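PDB 3IAL: prolyl-tRNA synthetase from Giardia lamblia ATCC 50803, which probably charges tRNA(Pro) with L-proline at the expense of ATP, and is held here with the activated intermediate, prolyl-adenylate, bound. Local coordinates for residues I83-L88 against T125-S129; K90-H94 against R247-F252; D93-F98 against R216-A220; Y222-S226 against Q237-I241. All blocks are in the same frame, centred on the assembly; numbering follows the deposited sequence.

Contact 1 of 4, residues I83-L88 against T125-S129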
# COMPACT_ATOMS: atom_id res chain seq x y z
N ILE B 83 -2.52 19.65 -4.42
CA ILE B 83 -3.61 20.43 -3.85
C ILE B 83 -3.61 21.80 -4.51
O ILE B 83 -2.58 22.47 -4.50
CB ILE B 83 -3.46 20.61 -2.32
CG1 ILE B 83 -3.34 19.27 -1.61
CG2 ILE B 83 -4.66 21.36 -1.75
CD1 ILE B 83 -3.21 19.38 -0.10
N PRO B 84 -4.75 22.22 -5.08
CA PRO B 84 -4.77 23.54 -5.72
C PRO B 84 -4.60 24.66 -4.69
O PRO B 84 -5.08 24.54 -3.57
CB PRO B 84 -6.15 23.59 -6.39
CG PRO B 84 -6.98 22.60 -5.64
CD PRO B 84 -6.06 21.55 -5.12
N GLU B 85 -3.91 25.73 -5.08
CA GLU B 85 -3.59 26.83 -4.17
C GLU B 85 -4.82 27.41 -3.45
O GLU B 85 -4.73 27.73 -2.27
CB GLU B 85 -2.87 27.96 -4.91
CG GLU B 85 -2.38 29.07 -3.97
CD GLU B 85 -1.39 30.02 -4.62
OE1 GLU B 85 -1.61 30.42 -5.78
OE2 GLU B 85 -0.39 30.36 -3.96
N SER B 86 -5.94 27.52 -4.15
CA SER B 86 -7.16 28.07 -3.55
C SER B 86 -7.73 27.22 -2.41
O SER B 86 -8.30 27.75 -1.46
CB SER B 86 -8.22 28.30 -4.62
OG SER B 86 -8.42 27.12 -5.37
N PHE B 87 -7.58 25.89 -2.50
CA PHE B 87 -7.93 25.00 -1.40
C PHE B 87 -7.07 25.28 -0.17
O PHE B 87 -7.57 25.49 0.94
CB PHE B 87 -7.73 23.53 -1.80
CG PHE B 87 -8.89 22.91 -2.53
CD1 PHE B 87 -9.86 23.68 -3.16
CD2 PHE B 87 -9.00 21.53 -2.59
CE1 PHE B 87 -10.91 23.09 -3.82
CE2 PHE B 87 -10.06 20.93 -3.26
CZ PHE B 87 -11.02 21.70 -3.87
N LEU B 88 -5.76 25.28 -0.39
CA LEU B 88 -4.76 25.30 0.68
C LEU B 88 -4.78 26.59 1.48
O LEU B 88 -4.44 26.59 2.67
CB LEU B 88 -3.37 25.07 0.08
CG LEU B 88 -2.22 24.73 1.02
CD1 LEU B 88 -2.37 23.33 1.58
CD2 LEU B 88 -0.89 24.89 0.28
N THR B 125 -6.98 20.32 3.86
CA THR B 125 -7.65 21.28 2.97
C THR B 125 -8.29 20.60 1.76
O THR B 125 -9.37 20.97 1.33
CB THR B 125 -6.69 22.41 2.52
OG1 THR B 125 -5.55 21.85 1.86
CG2 THR B 125 -6.22 23.23 3.71
N ALA B 126 -7.62 19.57 1.26
CA ALA B 126 -8.10 18.79 0.12
C ALA B 126 -9.25 17.87 0.53
O ALA B 126 -10.28 17.82 -0.14
CB ALA B 126 -6.95 17.97 -0.49
N ILE B 127 -9.09 17.16 1.64
CA ILE B 127 -10.10 16.22 2.09
C ILE B 127 -11.40 16.91 2.53
O ILE B 127 -12.48 16.45 2.19
CB ILE B 127 -9.57 15.30 3.21
CG1 ILE B 127 -8.55 14.32 2.63
CG2 ILE B 127 -10.73 14.52 3.86
CD1 ILE B 127 -7.67 13.66 3.64
N TYR B 128 -11.29 18.02 3.26
CA TYR B 128 -12.48 18.70 3.77
C TYR B 128 -13.23 19.46 2.66
O TYR B 128 -14.45 19.60 2.73
CB TYR B 128 -12.16 19.58 4.98
CG TYR B 128 -11.39 18.85 6.07
CD1 TYR B 128 -11.46 17.45 6.20
CD2 TYR B 128 -10.59 19.54 6.98
CE1 TYR B 128 -10.74 16.78 7.19
CE2 TYR B 128 -9.88 18.88 7.97
CZ TYR B 128 -9.95 17.49 8.07
OH TYR B 128 -9.25 16.82 9.03
N SER B 129 -12.52 19.89 1.61
CA SER B 129 -13.18 20.39 0.41
C SER B 129 -14.06 19.31 -0.21
O SER B 129 -15.14 19.61 -0.72
CB SER B 129 -12.15 20.88 -0.63
OG SER B 129 -11.38 21.95 -0.12
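The turn from strand 82-84 into helix 85-88 packs on helix 124-134 of the class II catalytic core, and everything that passes between them is van der Waals contact. Aromatic packing dominates. The F87 ring lies against the start of the partner helix: S129 CB sits over its face, 3.7 Å from the ring centroid, in a CH-pi contact, and F87 CD2 is 4.0 Å from A126 CA. Among the aliphatic groups, I83 CG1 meets A126 CB at 4.0 Å. The T125 hydroxyl faces carbon across the contact, with L88 CD1 and I83 CG2 approaching T125 OG1 at 3.5 and 3.8 Å. S129 OG instead donates to T125 O at 2.7 Å, one turn back in its own helix, while its CB faces the F87 ring. The second subunit covers the same place, its Y42 packing on I83 and A126 and its P43 on F87. With its hydroxyl satisfied inside the helix, S129 offers mostly carbon to F87, so this corner at the dimer interface rests on close packing of mostly carbon.

Contact 2 of 4, residues K90-H94 against R247-F252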
# COMPACT_ATOMS: atom_id res chain seq x y z
N LYS B 90 -7.55 28.47 2.13
CA LYS B 90 -8.87 28.74 2.74
C LYS B 90 -8.79 28.98 4.26
O LYS B 90 -9.35 29.97 4.75
CB LYS B 90 -9.84 27.59 2.45
CG LYS B 90 -10.65 27.72 1.15
CD LYS B 90 -12.07 28.23 1.40
CE LYS B 90 -13.05 27.75 0.32
NZ LYS B 90 -12.74 28.28 -1.04
N GLU B 91 -8.12 28.09 5.00
CA GLU B 91 -8.07 28.18 6.47
C GLU B 91 -6.80 28.90 6.91
O GLU B 91 -5.70 28.41 6.69
CB GLU B 91 -8.14 26.79 7.11
CG GLU B 91 -8.90 26.71 8.45
CD GLU B 91 -8.24 27.46 9.61
OE1 GLU B 91 -6.99 27.51 9.69
OE2 GLU B 91 -8.99 27.99 10.46
N SER B 92 -6.97 30.04 7.58
CA SER B 92 -5.87 30.95 7.90
C SER B 92 -4.80 30.33 8.81
O SER B 92 -3.62 30.28 8.44
CB SER B 92 -6.41 32.22 8.55
OG SER B 92 -5.35 33.12 8.86
N ASP B 93 -5.20 29.89 9.99
CA ASP B 93 -4.24 29.35 10.95
C ASP B 93 -3.54 28.08 10.44
O ASP B 93 -2.37 27.86 10.73
CB ASP B 93 -4.91 29.11 12.31
CG ASP B 93 -5.24 30.41 13.05
OD1 ASP B 93 -4.73 31.49 12.65
OD2 ASP B 93 -6.02 30.36 14.03
N HIS B 94 -4.25 27.28 9.65
CA HIS B 94 -3.67 26.07 9.05
C HIS B 94 -2.60 26.42 8.01
O HIS B 94 -1.52 25.83 8.02
CB HIS B 94 -4.77 25.22 8.42
CG HIS B 94 -4.30 23.89 7.92
ND1 HIS B 94 -3.95 22.86 8.77
CD2 HIS B 94 -4.14 23.41 6.67
CE1 HIS B 94 -3.59 21.81 8.05
NE2 HIS B 94 -3.69 22.12 6.77
N ARG B 247 -14.07 24.34 13.18
CA ARG B 247 -13.36 25.41 12.47
C ARG B 247 -13.23 25.16 10.97
O ARG B 247 -13.56 26.03 10.16
CB ARG B 247 -11.97 25.64 13.08
CG ARG B 247 -11.98 26.46 14.36
CD ARG B 247 -10.71 26.25 15.20
NE ARG B 247 -9.49 26.73 14.54
CZ ARG B 247 -9.13 28.01 14.41
NH1 ARG B 247 -8.00 28.30 13.79
NH2 ARG B 247 -9.90 28.99 14.87
N PHE B 248 -12.74 23.98 10.61
CA PHE B 248 -12.57 23.60 9.21
C PHE B 248 -13.92 23.42 8.50
O PHE B 248 -14.03 23.71 7.30
CB PHE B 248 -11.75 22.31 9.09
CG PHE B 248 -10.26 22.51 9.18
CD1 PHE B 248 -9.52 22.81 8.04
CD2 PHE B 248 -9.59 22.38 10.38
CE1 PHE B 248 -8.15 22.98 8.10
CE2 PHE B 248 -8.23 22.55 10.45
CZ PHE B 248 -7.50 22.84 9.31
N SER B 249 -14.93 22.96 9.22
CA SER B 249 -16.27 22.78 8.66
C SER B 249 -16.88 24.11 8.24
O SER B 249 -17.58 24.20 7.22
CB SER B 249 -17.20 22.10 9.66
OG SER B 249 -16.70 20.83 10.05
N SER B 250 -16.63 25.15 9.03
CA SER B 250 -17.07 26.50 8.67
C SER B 250 -16.27 27.03 7.48
O SER B 250 -16.83 27.58 6.54
CB SER B 250 -16.91 27.46 9.84
OG SER B 250 -17.39 28.74 9.50
N THR B 251 -14.95 26.84 7.52
CA THR B 251 -14.08 27.35 6.46
C THR B 251 -14.38 26.66 5.13
O THR B 251 -14.47 27.32 4.10
CB THR B 251 -12.59 27.17 6.82
OG1 THR B 251 -12.34 27.77 8.10
CG2 THR B 251 -11.69 27.82 5.77
N PHE B 252 -14.56 25.35 5.15
CA PHE B 252 -14.80 24.59 3.91
C PHE B 252 -16.28 24.34 3.62
O PHE B 252 -16.62 23.60 2.69
CB PHE B 252 -13.96 23.31 3.92
CG PHE B 252 -12.49 23.58 3.85
CD1 PHE B 252 -11.86 23.74 2.62
CD2 PHE B 252 -11.74 23.76 5.00
CE1 PHE B 252 -10.51 24.03 2.54
CE2 PHE B 252 -10.38 24.06 4.93
CZ PHE B 252 -9.77 24.19 3.70
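A salt-bridge network and a capped helix start bring these segments together: E91 is the N-cap of helix 92-98, its OE1 accepting from H94 N at 2.7 Å. Helix 247-251 packs against that cap. R247, at its beginning, reaches both acids. R247 NH1 donates to D93 OD2 at 2.9 Å near the guanidinium plane, whereas E91 OE2, 3.5 Å from R247 NH1, lies over the guanidinium face and contributes charge alone. F248 comes next, its ring meeting two partners: E91 CG rides over its face, and its edge points at the face of H94 in a T-shaped pair with centroids 5.2 Å apart. The H94 imidazole is itself fixed by P218, to whose carbonyl ND1 donates. One turn further on, T251 OG1 bonds back to R247 O at 3.0 Å, and its methyl meets the K90 backbone. F252, just past the helix, packs also on T125 and S129 of helix 124-134. F252 CZ rests 3.6 Å from K90 CB.

Contact 3 of 4, residues D93-F98 against R216-A220. With PR8 (5'-O-[(R)-hydroxy{[(2S)-pyrrolidin-2-ylcarbonyl]oxy}phosphoryl]adenosine), chain H.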
# COMPACT_ATOMS: atom_id res chain seq x y z
N ASP B 93 -5.20 29.89 9.99
CA ASP B 93 -4.24 29.35 10.95
C ASP B 93 -3.54 28.08 10.44
O ASP B 93 -2.37 27.86 10.73
CB ASP B 93 -4.91 29.11 12.31
CG ASP B 93 -5.24 30.41 13.05
OD1 ASP B 93 -4.73 31.49 12.65
OD2 ASP B 93 -6.02 30.36 14.03
N HIS B 94 -4.25 27.28 9.65
CA HIS B 94 -3.67 26.07 9.05
C HIS B 94 -2.60 26.42 8.01
O HIS B 94 -1.52 25.83 8.02
CB HIS B 94 -4.77 25.22 8.42
CG HIS B 94 -4.30 23.89 7.92
ND1 HIS B 94 -3.95 22.86 8.77
CD2 HIS B 94 -4.14 23.41 6.67
CE1 HIS B 94 -3.59 21.81 8.05
NE2 HIS B 94 -3.69 22.12 6.77
N ILE B 95 -2.89 27.39 7.13
CA ILE B 95 -1.94 27.76 6.08
C ILE B 95 -0.70 28.48 6.61
O ILE B 95 0.41 28.23 6.13
CB ILE B 95 -2.60 28.59 4.93
CG1 ILE B 95 -1.61 28.83 3.79
CG2 ILE B 95 -3.13 29.93 5.45
CD1 ILE B 95 -0.89 27.58 3.32
N LYS B 96 -0.86 29.36 7.59
CA LYS B 96 0.31 30.02 8.21
C LYS B 96 1.25 28.99 8.86
O LYS B 96 2.47 29.19 8.89
CB LYS B 96 -0.11 31.05 9.27
CG LYS B 96 -0.90 32.24 8.74
CD LYS B 96 -0.24 32.94 7.54
CE LYS B 96 -1.09 34.09 7.04
NZ LYS B 96 -2.50 33.68 6.74
N GLY B 97 0.67 27.91 9.38
CA GLY B 97 1.45 26.83 9.97
C GLY B 97 2.26 26.05 8.95
O GLY B 97 3.31 25.50 9.29
N PHE B 98 1.80 26.01 7.70
CA PHE B 98 2.39 25.12 6.69
C PHE B 98 2.96 25.79 5.43
O PHE B 98 3.72 25.15 4.71
CB PHE B 98 1.36 24.05 6.30
CG PHE B 98 1.14 23.00 7.36
CD1 PHE B 98 2.15 22.10 7.66
CD2 PHE B 98 -0.06 22.91 8.04
CE1 PHE B 98 1.96 21.13 8.64
CE2 PHE B 98 -0.26 21.94 9.02
CZ PHE B 98 0.76 21.05 9.32
N ARG B 216 -0.38 23.62 19.47
CA ARG B 216 -1.37 22.76 18.83
C ARG B 216 -1.10 22.62 17.33
O ARG B 216 -0.50 23.50 16.71
CB ARG B 216 -2.76 23.38 18.94
CG ARG B 216 -3.43 23.25 20.28
CD ARG B 216 -4.70 24.08 20.28
NE ARG B 216 -4.41 25.51 20.37
CZ ARG B 216 -5.25 26.49 20.02
NH1 ARG B 216 -6.45 26.22 19.53
NH2 ARG B 216 -4.86 27.75 20.15
N PHE B 217 -1.59 21.52 16.75
CA PHE B 217 -1.65 21.37 15.30
C PHE B 217 -2.36 22.60 14.71
O PHE B 217 -3.39 23.03 15.25
CB PHE B 217 -2.39 20.09 14.92
CG PHE B 217 -2.45 19.83 13.43
CD1 PHE B 217 -1.35 19.35 12.75
CD2 PHE B 217 -3.62 20.05 12.72
CE1 PHE B 217 -1.40 19.11 11.39
CE2 PHE B 217 -3.69 19.81 11.35
CZ PHE B 217 -2.58 19.34 10.68
N PRO B 218 -1.79 23.20 13.65
CA PRO B 218 -2.36 24.43 13.09
C PRO B 218 -3.79 24.23 12.60
O PRO B 218 -4.01 23.50 11.63
CB PRO B 218 -1.42 24.76 11.94
CG PRO B 218 -0.12 24.11 12.31
CD PRO B 218 -0.52 22.84 12.99
N GLY B 219 -4.73 24.87 13.28
CA GLY B 219 -6.15 24.71 12.98
C GLY B 219 -6.91 23.89 14.00
O GLY B 219 -8.13 24.03 14.12
N ALA B 220 -6.21 23.04 14.75
CA ALA B 220 -6.84 22.19 15.76
C ALA B 220 -7.41 23.00 16.93
O ALA B 220 -6.90 24.06 17.26
CB ALA B 220 -5.85 21.16 16.29
C PR8 H . -1.06 15.81 11.45
N PR8 H . -2.73 15.87 9.71
O PR8 H . -0.29 16.13 10.55
P PR8 H . 0.87 15.71 13.02
N1 PR8 H . 9.48 13.33 9.22
C2 PR8 H . 8.93 12.19 9.62
N3 PR8 H . 7.76 12.16 10.27
C4 PR8 H . 7.09 13.28 10.54
C5 PR8 H . 7.65 14.49 10.14
C6 PR8 H . 8.86 14.50 9.47
N6 PR8 H . 9.40 15.65 9.07
N7 PR8 H . 6.81 15.45 10.52
C8 PR8 H . 5.77 14.87 11.13
N9 PR8 H . 5.94 13.54 11.16
CA PR8 H . -2.54 15.58 11.14
CB PR8 H . -2.86 14.11 11.35
CD PR8 H . -3.46 14.75 9.13
CG PR8 H . -2.93 13.54 9.92
C1' PR8 H . 4.98 12.57 11.77
O10 PR8 H . -0.72 15.65 12.76
O1P PR8 H . 1.43 17.08 12.89
C2' PR8 H . 4.91 12.69 13.31
O2' PR8 H . 4.83 11.39 13.90
O2P PR8 H . 1.06 15.16 14.51
C3' PR8 H . 3.59 13.38 13.54
O3' PR8 H . 3.09 13.08 14.84
C4' PR8 H . 2.79 12.63 12.48
O4' PR8 H . 3.61 12.84 11.31
C5' PR8 H . 1.42 13.25 12.36
O5' PR8 H . 1.53 14.62 12.04
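Side-chain torsions set up this contact between helix 92-98 and the type II turn F217-A220. H94 takes chi1 t, sending its imidazole out from the helix toward the turn so that ND1 donates to P218 O at 2.9 Å, nearly straight. F217 is also t, which carries its ring up against H94 and F98. There F217 CE1 touches F98 CZ at 3.6 Å, F98 being m, and F217 CZ lies 3.7 Å from H94 CE1; the three rings form an aromatic cluster in which both pairs involving F217 meet obliquely. P218 presses its ring on F98 and on G97, whose CA is 3.9 Å from P218 CG; a beta carbon at G97 would collide with that proline atom. G219, at phi 107°, supplies the positive-phi corner of the turn. PR8 CA lies over the F217 ring face, and F217 CE1 is 3.3 Å from PR8 O. An aromatic cluster, with P218 beside it, thus backs the ring that walls the prolyl end of the pocket, while H94 ND1 to P218 O, the one hydrogen bond between these segments, ties turn to helix.

Contact 4 of 4, residues Y222-S226 against Q237-I241. With PR8 (5'-O-[(R)-hydroxy{[(2S)-pyrrolidin-2-ylcarbonyl]oxy}phosphoryl]adenosine), chain H.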
# COMPACT_ATOMS: atom_id res chain seq x y z
N TYR B 222 -7.66 21.17 19.88
CA TYR B 222 -6.61 20.66 20.77
C TYR B 222 -5.93 19.46 20.12
O TYR B 222 -6.47 18.87 19.17
CB TYR B 222 -7.13 20.31 22.17
CG TYR B 222 -8.18 19.21 22.23
CD1 TYR B 222 -9.53 19.50 22.11
CD2 TYR B 222 -7.81 17.88 22.42
CE1 TYR B 222 -10.49 18.51 22.16
CE2 TYR B 222 -8.77 16.88 22.49
CZ TYR B 222 -10.10 17.20 22.35
OH TYR B 222 -11.07 16.21 22.40
N SER B 223 -4.74 19.14 20.62
CA SER B 223 -3.89 18.12 20.03
C SER B 223 -3.37 17.18 21.11
O SER B 223 -2.92 17.62 22.17
CB SER B 223 -2.72 18.77 19.29
OG SER B 223 -3.16 19.33 18.06
N GLU B 224 -3.48 15.88 20.83
CA GLU B 224 -2.96 14.84 21.69
C GLU B 224 -1.86 14.09 20.94
O GLU B 224 -1.95 13.90 19.73
CB GLU B 224 -4.07 13.88 22.08
CG GLU B 224 -5.20 14.56 22.83
CD GLU B 224 -6.30 13.60 23.24
OE1 GLU B 224 -6.25 12.42 22.84
OE2 GLU B 224 -7.22 14.03 23.96
N VAL B 225 -0.83 13.68 21.68
CA VAL B 225 0.38 13.14 21.09
C VAL B 225 0.96 11.99 21.90
O VAL B 225 0.69 11.84 23.09
CB VAL B 225 1.47 14.23 20.96
CG1 VAL B 225 0.99 15.36 20.07
CG2 VAL B 225 1.90 14.76 22.36
N SER B 226 1.77 11.18 21.22
CA SER B 226 2.63 10.20 21.86
C SER B 226 4.07 10.66 21.66
O SER B 226 4.60 10.61 20.55
CB SER B 226 2.41 8.81 21.25
OG SER B 226 3.23 7.85 21.92
N GLN B 237 7.96 12.95 18.66
CA GLN B 237 6.51 12.91 18.51
C GLN B 237 6.18 11.91 17.42
O GLN B 237 6.51 12.12 16.25
CB GLN B 237 5.91 14.28 18.16
CG GLN B 237 4.39 14.24 18.04
CD GLN B 237 3.78 15.54 17.55
OE1 GLN B 237 4.13 16.61 18.02
NE2 GLN B 237 2.86 15.43 16.60
N THR B 238 5.52 10.84 17.81
CA THR B 238 5.36 9.64 16.98
C THR B 238 3.90 9.34 16.65
O THR B 238 3.60 8.50 15.81
CB THR B 238 6.05 8.46 17.69
OG1 THR B 238 7.42 8.81 17.91
CG2 THR B 238 5.97 7.16 16.90
N ALA B 239 2.98 10.02 17.33
CA ALA B 239 1.58 10.04 16.91
C ALA B 239 1.05 11.44 17.14
O ALA B 239 1.43 12.10 18.11
CB ALA B 239 0.76 9.04 17.69
N GLY B 240 0.19 11.89 16.24
CA GLY B 240 -0.55 13.14 16.41
C GLY B 240 -2.02 12.88 16.20
O GLY B 240 -2.42 12.41 15.13
N ILE B 241 -2.81 13.16 17.22
CA ILE B 241 -4.24 12.85 17.23
C ILE B 241 -5.00 14.13 17.63
O ILE B 241 -4.84 14.63 18.74
CB ILE B 241 -4.52 11.67 18.20
CG1 ILE B 241 -4.01 10.37 17.57
CG2 ILE B 241 -5.99 11.56 18.54
CD1 ILE B 241 -4.01 9.17 18.51
C PR8 H . -1.06 15.81 11.45
N PR8 H . -2.73 15.87 9.71
O PR8 H . -0.29 16.13 10.55
P PR8 H . 0.87 15.71 13.02
N1 PR8 H . 9.48 13.33 9.22
C2 PR8 H . 8.93 12.19 9.62
N3 PR8 H . 7.76 12.16 10.27
C4 PR8 H . 7.09 13.28 10.54
C5 PR8 H . 7.65 14.49 10.14
C6 PR8 H . 8.86 14.50 9.47
N6 PR8 H . 9.40 15.65 9.07
N7 PR8 H . 6.81 15.45 10.52
C8 PR8 H . 5.77 14.87 11.13
N9 PR8 H . 5.94 13.54 11.16
CA PR8 H . -2.54 15.58 11.14
CB PR8 H . -2.86 14.11 11.35
CD PR8 H . -3.46 14.75 9.13
CG PR8 H . -2.93 13.54 9.92
C1' PR8 H . 4.98 12.57 11.77
O10 PR8 H . -0.72 15.65 12.76
O1P PR8 H . 1.43 17.08 12.89
C2' PR8 H . 4.91 12.69 13.31
O2' PR8 H . 4.83 11.39 13.90
O2P PR8 H . 1.06 15.16 14.51
C3' PR8 H . 3.59 13.38 13.54
O3' PR8 H . 3.09 13.08 14.84
C4' PR8 H . 2.79 12.63 12.48
O4' PR8 H . 3.61 12.84 11.31
C5' PR8 H . 1.42 13.25 12.36
O5' PR8 H . 1.53 14.62 12.04
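Two strands of a beta hairpin run antiparallel, their axes 4.8 Å apart at closest approach and their directions at 159°. E224 and I241 form a hydrogen-bonded pair, with E224 N to I241 O and I241 N to E224 O both 2.8 Å; V225 and G240 follow as a non-hydrogen-bonded pair. Further on, S226 faces two residues: S226 O accepts from T238 N at 2.9 Å, and S226 N gives a longer bond, 3.3 Å, to A239 O. With psi of T238 at -11°, this has the geometry of a classic beta bulge. E224, S226, A239 and I241 share one face. V225 lies on the other, its CG1 3.8 Å from Q237 CD. There PR8 binds: its O2' donates to Q237 O at 3.0 Å, Q237 NE2 donates to PR8 O3' at 2.9 Å, and G240 CA comes within 3.2 Å of PR8 O2P, a spot where a beta carbon would clash. R211 holds Q237 OE1. Helix 180-201 covers the face away from the ligand, with W191 against I241 and F198 against S226, while strands 207-211 and 263-274 continue the sheet on its two sides.

Contacts 1, 2 and 3 run through one corner of the catalytic core, with centres about 9 to 14 Å apart. Contacts 2 and 3 share D93 and H94 on helix 92-98, which directly follows helix 85-88 of contact 1; R247 NE to G219 O also joins contacts 2 and 3. F252 and F248 in turn pack on helix 124-134 of contact 1. Along the chain, contact 1 interlaces with contacts 2 and 3, while contact 4 falls between the two segments of contact 2. Its hairpin, about 14 Å from contact 3 centre to centre, is tied to it through S223 OG and F217 N. Both touch PR8, so contacts 3 and 4 lie at the ligand pocket, while contact 1 lies at the subunit interface.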